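Local coordinates for type II secretion system protein H (Vibrio cholerae, PDB 4DQ9) that forms part of the pseudopilus tip complex that recognises and binds substrates of the type II secretion system, including proteases and toxins, at residues 10-14 / 150-154; 19-23 / 56-61. All blocks are in the same frame, centred on the assembly; numbering follows the deposited sequence.

Contact 1 of 2, residues 10-14 / 150-154; sequences AQSFY and TLRLL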
ATOM      1  N   ALA A  10     -19.327 -12.839  10.216  1.00 14.32           N
ATOM      2  CA  ALA A  10     -19.542 -11.986   9.033  1.00 15.67           C
ATOM      3  C   ALA A  10     -20.069 -10.627   9.512  1.00 16.08           C
ATOM      4  O   ALA A  10     -19.623  -9.546   9.053  1.00 16.58           O
ATOM      5  CB  ALA A  10     -20.527 -12.668   8.033  1.00 14.70           C
ATOM      6  N   GLN A  11     -20.902 -10.627  10.548  1.00 15.84           N
ATOM      7  CA  GLN A  11     -21.421  -9.341  11.122  1.00 15.56           C
ATOM      8  C   GLN A  11     -20.258  -8.558  11.695  1.00 16.04           C
ATOM      9  O   GLN A  11     -20.161  -7.320  11.520  1.00 16.40           O
ATOM     10  CB  GLN A  11     -22.382  -9.725  12.211  1.00 14.56           C
ATOM     11  CG  GLN A  11     -23.682 -10.296  11.785  1.00 16.23           C
ATOM     12  CD  GLN A  11     -24.666 -10.474  13.058  1.00 19.35           C
ATOM     13  OE1 GLN A  11     -24.245 -10.826  14.166  1.00 27.60           O
ATOM     14  NE2 GLN A  11     -25.945 -10.272  12.869  1.00 20.35           N
ATOM     15  N   SER A  12     -19.335  -9.274  12.349  1.00 14.64           N
ATOM     16  CA  SER A  12     -18.169  -8.605  12.992  1.00 16.49           C
ATOM     17  C   SER A  12     -17.364  -7.949  11.880  1.00 15.62           C
ATOM     18  O   SER A  12     -16.972  -6.737  12.033  1.00 15.86           O
ATOM     19  CB  SER A  12     -17.302  -9.566  13.770  1.00 18.13           C
ATOM     20  OG  SER A  12     -15.957  -9.115  13.980  1.00 18.22           O
ATOM     21  N   PHE A  13     -17.043  -8.689  10.814  1.00 14.79           N
ATOM     22  CA  PHE A  13     -16.294  -8.042   9.718  1.00 13.52           C
ATOM     23  C   PHE A  13     -17.012  -6.828   9.112  1.00 14.18           C
ATOM     24  O   PHE A  13     -16.384  -5.789   8.834  1.00 15.49           O
ATOM     25  CB  PHE A  13     -15.803  -9.052   8.703  1.00 14.11           C
ATOM     26  CG  PHE A  13     -15.106  -8.409   7.532  1.00 12.35           C
ATOM     27  CD1 PHE A  13     -13.857  -7.895   7.748  1.00 13.51           C
ATOM     28  CD2 PHE A  13     -15.657  -8.300   6.305  1.00 14.63           C
ATOM     29  CE1 PHE A  13     -13.185  -7.209   6.703  1.00 16.77           C
ATOM     30  CE2 PHE A  13     -14.945  -7.732   5.228  1.00 16.33           C
ATOM     31  CZ  PHE A  13     -13.732  -7.182   5.455  1.00 16.94           C
ATOM     32  N   TYR A  14     -18.312  -6.933   8.888  1.00 14.19           N
ATOM     33  CA  TYR A  14     -19.122  -5.877   8.323  1.00 15.25           C
ATOM     34  C   TYR A  14     -19.008  -4.653   9.189  1.00 17.24           C
ATOM     35  O   TYR A  14     -18.793  -3.572   8.658  1.00 17.65           O
ATOM     36  CB  TYR A  14     -20.530  -6.339   8.193  1.00 15.86           C
ATOM     37  CG  TYR A  14     -21.496  -5.357   7.682  1.00 19.01           C
ATOM     38  CD1 TYR A  14     -21.473  -5.004   6.335  1.00 19.83           C
ATOM     39  CD2 TYR A  14     -22.571  -4.951   8.490  1.00 23.48           C
ATOM     40  CE1 TYR A  14     -22.402  -4.137   5.845  1.00 26.56           C
ATOM     41  CE2 TYR A  14     -23.533  -4.136   7.990  1.00 26.95           C
ATOM     42  CZ  TYR A  14     -23.397  -3.702   6.662  1.00 24.55           C
ATOM     43  OH  TYR A  14     -24.322  -2.878   6.057  1.00 27.72           O
ATOM     44  N   THR A 150     -19.958   1.418  -1.286  0.50 31.80           N
ATOM     45  CA  THR A 150     -21.194   0.709  -0.935  0.50 30.65           C
ATOM     46  C   THR A 150     -20.899  -0.739  -0.610  0.50 29.55           C
ATOM     47  O   THR A 150     -20.194  -1.430  -1.276  0.50 30.08           O
ATOM     48  CB  THR A 150     -22.260   0.736  -2.037  0.50 30.76           C
ATOM     49  OG1 THR A 150     -22.761   2.079  -2.154  0.50 31.94           O
ATOM     50  CG2 THR A 150     -23.441  -0.182  -1.642  0.50 30.30           C
ATOM     51  N   LEU A 151     -21.511  -1.175   0.442  1.00 29.11           N
ATOM     52  CA  LEU A 151     -20.984  -2.282   1.214  1.00 28.82           C
ATOM     53  C   LEU A 151     -22.213  -3.058   1.605  1.00 27.77           C
ATOM     54  O   LEU A 151     -23.202  -2.397   1.998  1.00 28.36           O
ATOM     55  CB  LEU A 151     -20.292  -1.746   2.464  1.00 31.75           C
ATOM     56  CG  LEU A 151     -18.824  -1.218   2.371  1.00 37.55           C
ATOM     57  CD1 LEU A 151     -18.221  -1.116   0.919  1.00 34.10           C
ATOM     58  CD2 LEU A 151     -18.677   0.058   3.137  1.00 35.79           C
ATOM     59  N   ARG A 152     -22.169  -4.380   1.551  1.00 24.41           N
ATOM     60  CA  ARG A 152     -23.361  -5.236   1.794  0.50 24.72           C
ATOM     61  C   ARG A 152     -22.954  -6.420   2.646  1.00 24.55           C
ATOM     62  O   ARG A 152     -21.871  -6.965   2.451  1.00 22.95           O
ATOM     63  CB  ARG A 152     -23.905  -5.814   0.489  0.50 26.43           C
ATOM     64  CG  ARG A 152     -24.672  -4.901  -0.382  0.50 31.72           C
ATOM     65  CD  ARG A 152     -26.163  -5.101  -0.174  0.50 37.51           C
ATOM     66  NE  ARG A 152     -26.796  -6.032  -1.092  0.50 41.94           N
ATOM     67  CZ  ARG A 152     -28.091  -6.313  -1.045  0.50 46.11           C
ATOM     68  NH1 ARG A 152     -28.836  -5.728  -0.115  0.50 47.66           N
ATOM     69  NH2 ARG A 152     -28.646  -7.158  -1.910  0.50 49.99           N
ATOM     70  N   LEU A 153     -23.828  -6.850   3.532  1.00 21.88           N
ATOM     71  CA  LEU A 153     -23.702  -8.087   4.257  1.00 21.96           C
ATOM     72  C   LEU A 153     -24.762  -9.021   3.632  1.00 22.50           C
ATOM     73  O   LEU A 153     -25.938  -8.634   3.563  1.00 25.01           O
ATOM     74  CB  LEU A 153     -24.062  -7.866   5.689  1.00 22.09           C
ATOM     75  CG  LEU A 153     -24.132  -9.136   6.538  1.00 22.44           C
ATOM     76  CD1 LEU A 153     -22.825  -9.872   6.719  1.00 22.05           C
ATOM     77  CD2 LEU A 153     -24.624  -8.608   7.827  1.00 25.99           C
ATOM     78  N   LEU A 154     -24.324 -10.155   3.134  1.00 23.62           N
ATOM     79  CA  LEU A 154     -25.260 -11.083   2.424  1.00 23.83           C
ATOM     80  C   LEU A 154     -25.259 -12.431   3.139  1.00 24.00           C
ATOM     81  O   LEU A 154     -24.234 -13.012   3.480  1.00 21.18           O
ATOM     82  CB  LEU A 154     -24.903 -11.261   0.967  1.00 26.95           C
ATOM     83  CG  LEU A 154     -24.812  -9.985   0.139  1.00 30.43           C
ATOM     84  CD1 LEU A 154     -23.774 -10.093  -0.936  1.00 31.58           C
ATOM     85  CD2 LEU A 154     -26.086  -9.648  -0.502  1.00 35.72           C
TER
HETATM   86  O   HOH W   1     -25.977  -5.025   3.852  1.00 16.22           O
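Strand 151-154 runs almost exactly antiparallel to the 10-14 turn of the long helix, at 173° and with 9.2 Å between the two axes. L151 points its CB toward the helix, yet its nearest atom to Y14 is a backbone one: L151 O lies 4.2 Å from Y14 OH, at the ring edge. The CA-to-CB bond of R152 points away from the helix, and its closest atom to Y14 is the main-chain C, 4.0 Å from Y14 CE1. L153 makes most of the strand's side of the contact. Its CB sits over one face of the Y14 ring, 4.0 Å from the centroid and 11° off the normal, a CH-pi contact, while its CD1 reaches back one helical turn to A10 CB at 3.9 Å. A10 and Y14, four residues apart, share a helix face. L153 N, 3.8 Å from Y14 CE1, donates a hydrogen bond to a water at 2.8 Å, which has a weak hydrogen bond to Y14 OH at 3.5 Å. This is helix-on-sheet packing of the pseudopilin fold, the N-terminal helix lying along strand 151-154, an edge of its antiparallel sheet within this chain; R152 and L154 pair through their backbones with T144 and R142 of strand 141-145. A10 also rests on W141 and L151 on L17 and L18, whereas F13 faces strands 126-132 and 41-48.

Contact 2 of 2, residues 19-23 / 56-61; sequences LLNEE and WQNDKM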
ATOM      1  N   LEU A  19     -16.857   0.715  10.013  1.00 17.40           N
ATOM      2  CA  LEU A  19     -16.200   1.621  10.935  1.00 16.44           C
ATOM      3  C   LEU A  19     -14.975   2.253  10.296  1.00 16.83           C
ATOM      4  O   LEU A  19     -14.719   3.497  10.406  1.00 17.94           O
ATOM      5  CB  LEU A  19     -15.839   0.921  12.248  1.00 18.12           C
ATOM      6  CG  LEU A  19     -15.473   1.851  13.358  1.00 19.25           C
ATOM      7  CD1 LEU A  19     -15.778   1.293  14.808  1.00 23.84           C
ATOM      8  CD2 LEU A  19     -13.972   2.055  13.223  1.00 23.06           C
ATOM      9  N   LEU A  20     -14.173   1.444   9.602  1.00 16.40           N
ATOM     10  CA  LEU A  20     -12.928   1.948   9.014  1.00 16.96           C
ATOM     11  C   LEU A  20     -13.292   2.891   7.859  1.00 16.25           C
ATOM     12  O   LEU A  20     -12.578   3.893   7.716  1.00 18.33           O
ATOM     13  CB  LEU A  20     -12.122   0.867   8.311  1.00 17.48           C
ATOM     14  CG  LEU A  20     -11.023   0.046   8.937  1.00 21.20           C
ATOM     15  CD1 LEU A  20     -10.284  -0.872   7.803  1.00 20.22           C
ATOM     16  CD2 LEU A  20     -10.151   0.785   9.946  1.00 19.83           C
ATOM     17  N   ASN A  21     -14.337   2.631   7.069  1.00 16.34           N
ATOM     18  CA  ASN A  21     -14.792   3.477   5.963  1.00 17.15           C
ATOM     19  C   ASN A  21     -15.183   4.851   6.523  1.00 18.49           C
ATOM     20  O   ASN A  21     -14.728   5.902   6.069  1.00 17.46           O
ATOM     21  CB  ASN A  21     -15.923   2.827   5.184  1.00 16.72           C
ATOM     22  CG  ASN A  21     -16.524   3.716   4.182  1.00 20.43           C
ATOM     23  OD1 ASN A  21     -15.843   4.239   3.252  1.00 28.09           O
ATOM     24  ND2 ASN A  21     -17.842   3.861   4.268  1.00 22.33           N
ATOM     25  N   GLU A  22     -15.955   4.821   7.599  1.00 18.06           N
ATOM     26  CA  GLU A  22     -16.342   6.025   8.353  1.00 19.82           C
ATOM     27  C   GLU A  22     -15.136   6.798   8.901  1.00 18.75           C
ATOM     28  O   GLU A  22     -15.076   7.987   8.720  1.00 20.95           O
ATOM     29  CB  GLU A  22     -17.263   5.559   9.472  1.00 20.04           C
ATOM     30  CG  GLU A  22     -17.821   6.609  10.445  1.00 25.14           C
ATOM     31  CD  GLU A  22     -18.808   5.989  11.424  1.00 29.11           C
ATOM     32  OE1 GLU A  22     -18.759   4.783  11.762  1.00 33.27           O
ATOM     33  OE2 GLU A  22     -19.594   6.743  11.964  1.00 32.46           O
ATOM     34  N   GLU A  23     -14.125   6.076   9.420  1.00 18.66           N
ATOM     35  CA  GLU A  23     -12.945   6.685   9.985  1.00 18.61           C
ATOM     36  C   GLU A  23     -12.193   7.390   8.879  1.00 19.42           C
ATOM     37  O   GLU A  23     -11.708   8.530   9.063  1.00 19.88           O
ATOM     38  CB  GLU A  23     -12.057   5.707  10.705  1.00 17.96           C
ATOM     39  CG  GLU A  23     -11.088   6.379  11.606  1.00 19.85           C
ATOM     40  CD  GLU A  23     -11.679   6.978  12.834  1.00 23.42           C
ATOM     41  OE1 GLU A  23     -12.821   6.677  13.328  1.00 25.92           O
ATOM     42  OE2 GLU A  23     -10.935   7.733  13.378  1.00 24.56           O
ATOM     43  N   TRP A  56      -3.875  -0.488  13.163  1.00 16.40           N
ATOM     44  CA  TRP A  56      -4.503   0.774  13.657  1.00 17.33           C
ATOM     45  C   TRP A  56      -4.733   0.656  15.154  1.00 20.32           C
ATOM     46  O   TRP A  56      -5.713   0.022  15.567  1.00 20.84           O
ATOM     47  CB  TRP A  56      -5.799   1.049  12.887  1.00 18.41           C
ATOM     48  CG  TRP A  56      -6.488   2.289  13.259  1.00 18.83           C
ATOM     49  CD1 TRP A  56      -5.894   3.478  13.605  1.00 19.92           C
ATOM     50  CD2 TRP A  56      -7.910   2.505  13.422  1.00 18.46           C
ATOM     51  NE1 TRP A  56      -6.841   4.397  13.968  1.00 19.99           N
ATOM     52  CE2 TRP A  56      -8.084   3.838  13.835  1.00 18.78           C
ATOM     53  CE3 TRP A  56      -9.049   1.712  13.247  1.00 19.02           C
ATOM     54  CZ2 TRP A  56      -9.351   4.388  14.052  1.00 18.86           C
ATOM     55  CZ3 TRP A  56     -10.308   2.287  13.491  1.00 22.02           C
ATOM     56  CH2 TRP A  56     -10.432   3.591  13.881  1.00 21.26           C
ATOM     57  N   GLN A  57      -3.975   1.410  15.942  1.00 22.07           N
ATOM     58  CA  GLN A  57      -4.248   1.374  17.409  1.00 24.32           C
ATOM     59  C   GLN A  57      -5.246   2.449  17.709  1.00 22.80           C
ATOM     60  O   GLN A  57      -5.106   3.591  17.301  1.00 23.75           O
ATOM     61  CB  GLN A  57      -2.966   1.409  18.243  1.00 26.98           C
ATOM     62  CG  GLN A  57      -2.108   0.269  17.780  1.00 33.88           C
ATOM     63  CD  GLN A  57      -1.129  -0.213  18.768  1.00 38.46           C
ATOM     64  OE1 GLN A  57      -1.462  -0.406  19.966  1.00 45.04           O
ATOM     65  NE2 GLN A  57       0.121  -0.450  18.293  1.00 42.18           N
ATOM     66  N   ASN A  58      -6.370   2.050  18.312  1.00 20.98           N
ATOM     67  CA  ASN A  58      -7.464   2.959  18.400  1.00 20.29           C
ATOM     68  C   ASN A  58      -8.346   2.564  19.553  1.00 21.21           C
ATOM     69  O   ASN A  58      -8.201   1.445  20.065  1.00 20.37           O
ATOM     70  CB  ASN A  58      -8.238   2.975  17.115  1.00 19.84           C
ATOM     71  CG  ASN A  58      -9.026   1.680  16.913  1.00 20.81           C
ATOM     72  OD1 ASN A  58     -10.192   1.611  17.304  1.00 20.41           O
ATOM     73  ND2 ASN A  58      -8.380   0.635  16.404  1.00 19.86           N
ATOM     74  N   ASP A  59      -9.282   3.431  19.889  1.00 19.89           N
ATOM     75  CA  ASP A  59     -10.179   3.204  21.013  1.00 21.59           C
ATOM     76  C   ASP A  59     -11.571   2.806  20.593  1.00 21.46           C
ATOM     77  O   ASP A  59     -12.501   3.004  21.371  1.00 24.28           O
ATOM     78  CB  ASP A  59     -10.242   4.426  22.006  1.00 23.27           C
ATOM     79  CG  ASP A  59     -10.965   5.669  21.408  1.00 27.70           C
ATOM     80  OD1 ASP A  59     -11.276   5.724  20.202  1.00 23.52           O
ATOM     81  OD2 ASP A  59     -11.237   6.630  22.177  1.00 33.08           O
ATOM     82  N   LYS A  60     -11.759   2.301  19.374  1.00 20.22           N
ATOM     83  CA  LYS A  60     -13.085   1.929  18.833  1.00 20.63           C
ATOM     84  C   LYS A  60     -13.231   0.444  18.601  1.00 21.23           C
ATOM     85  O   LYS A  60     -14.319  -0.105  18.841  1.00 22.66           O
ATOM     86  CB  LYS A  60     -13.372   2.655  17.465  1.00 22.57           C
ATOM     87  CG  LYS A  60     -13.390   4.168  17.772  1.00 23.65           C
ATOM     88  CD  LYS A  60     -13.679   5.001  16.496  1.00 26.64           C
ATOM     89  CE  LYS A  60     -14.112   6.412  16.937  1.00 29.05           C
ATOM     90  NZ  LYS A  60     -14.495   7.190  15.656  1.00 33.21           N
ATOM     91  N   MET A  61     -12.147  -0.226  18.241  1.00 19.18           N
ATOM     92  CA  MET A  61     -12.162  -1.660  17.839  1.00 19.12           C
ATOM     93  C   MET A  61     -10.783  -2.290  17.934  1.00 17.79           C
ATOM     94  O   MET A  61      -9.808  -1.646  17.684  1.00 17.91           O
ATOM     95  CB  MET A  61     -12.753  -1.833  16.495  1.00 17.85           C
ATOM     96  CG  MET A  61     -11.899  -1.297  15.315  1.00 18.72           C
ATOM     97  SD  MET A  61     -12.747  -1.648  13.771  1.00 26.12           S
ATOM     98  CE  MET A  61     -11.302  -1.842  12.711  1.00 22.27           C
TER
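W56 is the large bump here, and the helix receives it with three side chains from one turn: L19 CD2 meets the indole edge at CZ3 (3.7 Å), L20 CD2 comes to 3.6 Å from CE3, and E23 CG to 3.6 Å from CZ2. L19 in turn pushes between W56, K60 and M61, its CD1 3.8 Å from K60 CB and its CD2 3.9 Å from M61 SD, while M61 CE closes on L20 CD2 at 4.0 Å. This is helix-on-sheet packing of the pseudopilin fold, the long N-terminal helix lying against the sheet that holds strands 31-36 and 41-48; W56 stacks edge-to-face on F31. The irregular part of strand 54-66 is shaped by N58: its OD1 accepts from K60 N (2.7 Å), an Asx turn, and from M61 N (2.8 Å), and its ND2 donates to W56 O (2.9 Å). K60 stretches its extended chain past L19 toward E23, closing the outer side with a salt bridge, NZ to OE1 at 2.9 Å.

Overall arrangement
Both contacts draw on helix 2-27, contact 1 near its middle and contact 2 further toward its C-terminal end, with their centres 16 Å apart. They engage different sheets: strand 151-154 is one edge of the sheet 71-77, 126-132, 141-145, 151-154, while 56-61 is an irregular part of strand 54-66, an edge of the other sheet. The helix is therefore the shared spine of the two. Both segments of contact 2 fall between 10-14 and 150-154 in sequence. The two contacts meet at L151 CD2, which approaches N21 of the 19-23 segment. A bound sodium ion lies about 8 Å from the side chain of W56, but neither contact supplies a sodium ligand.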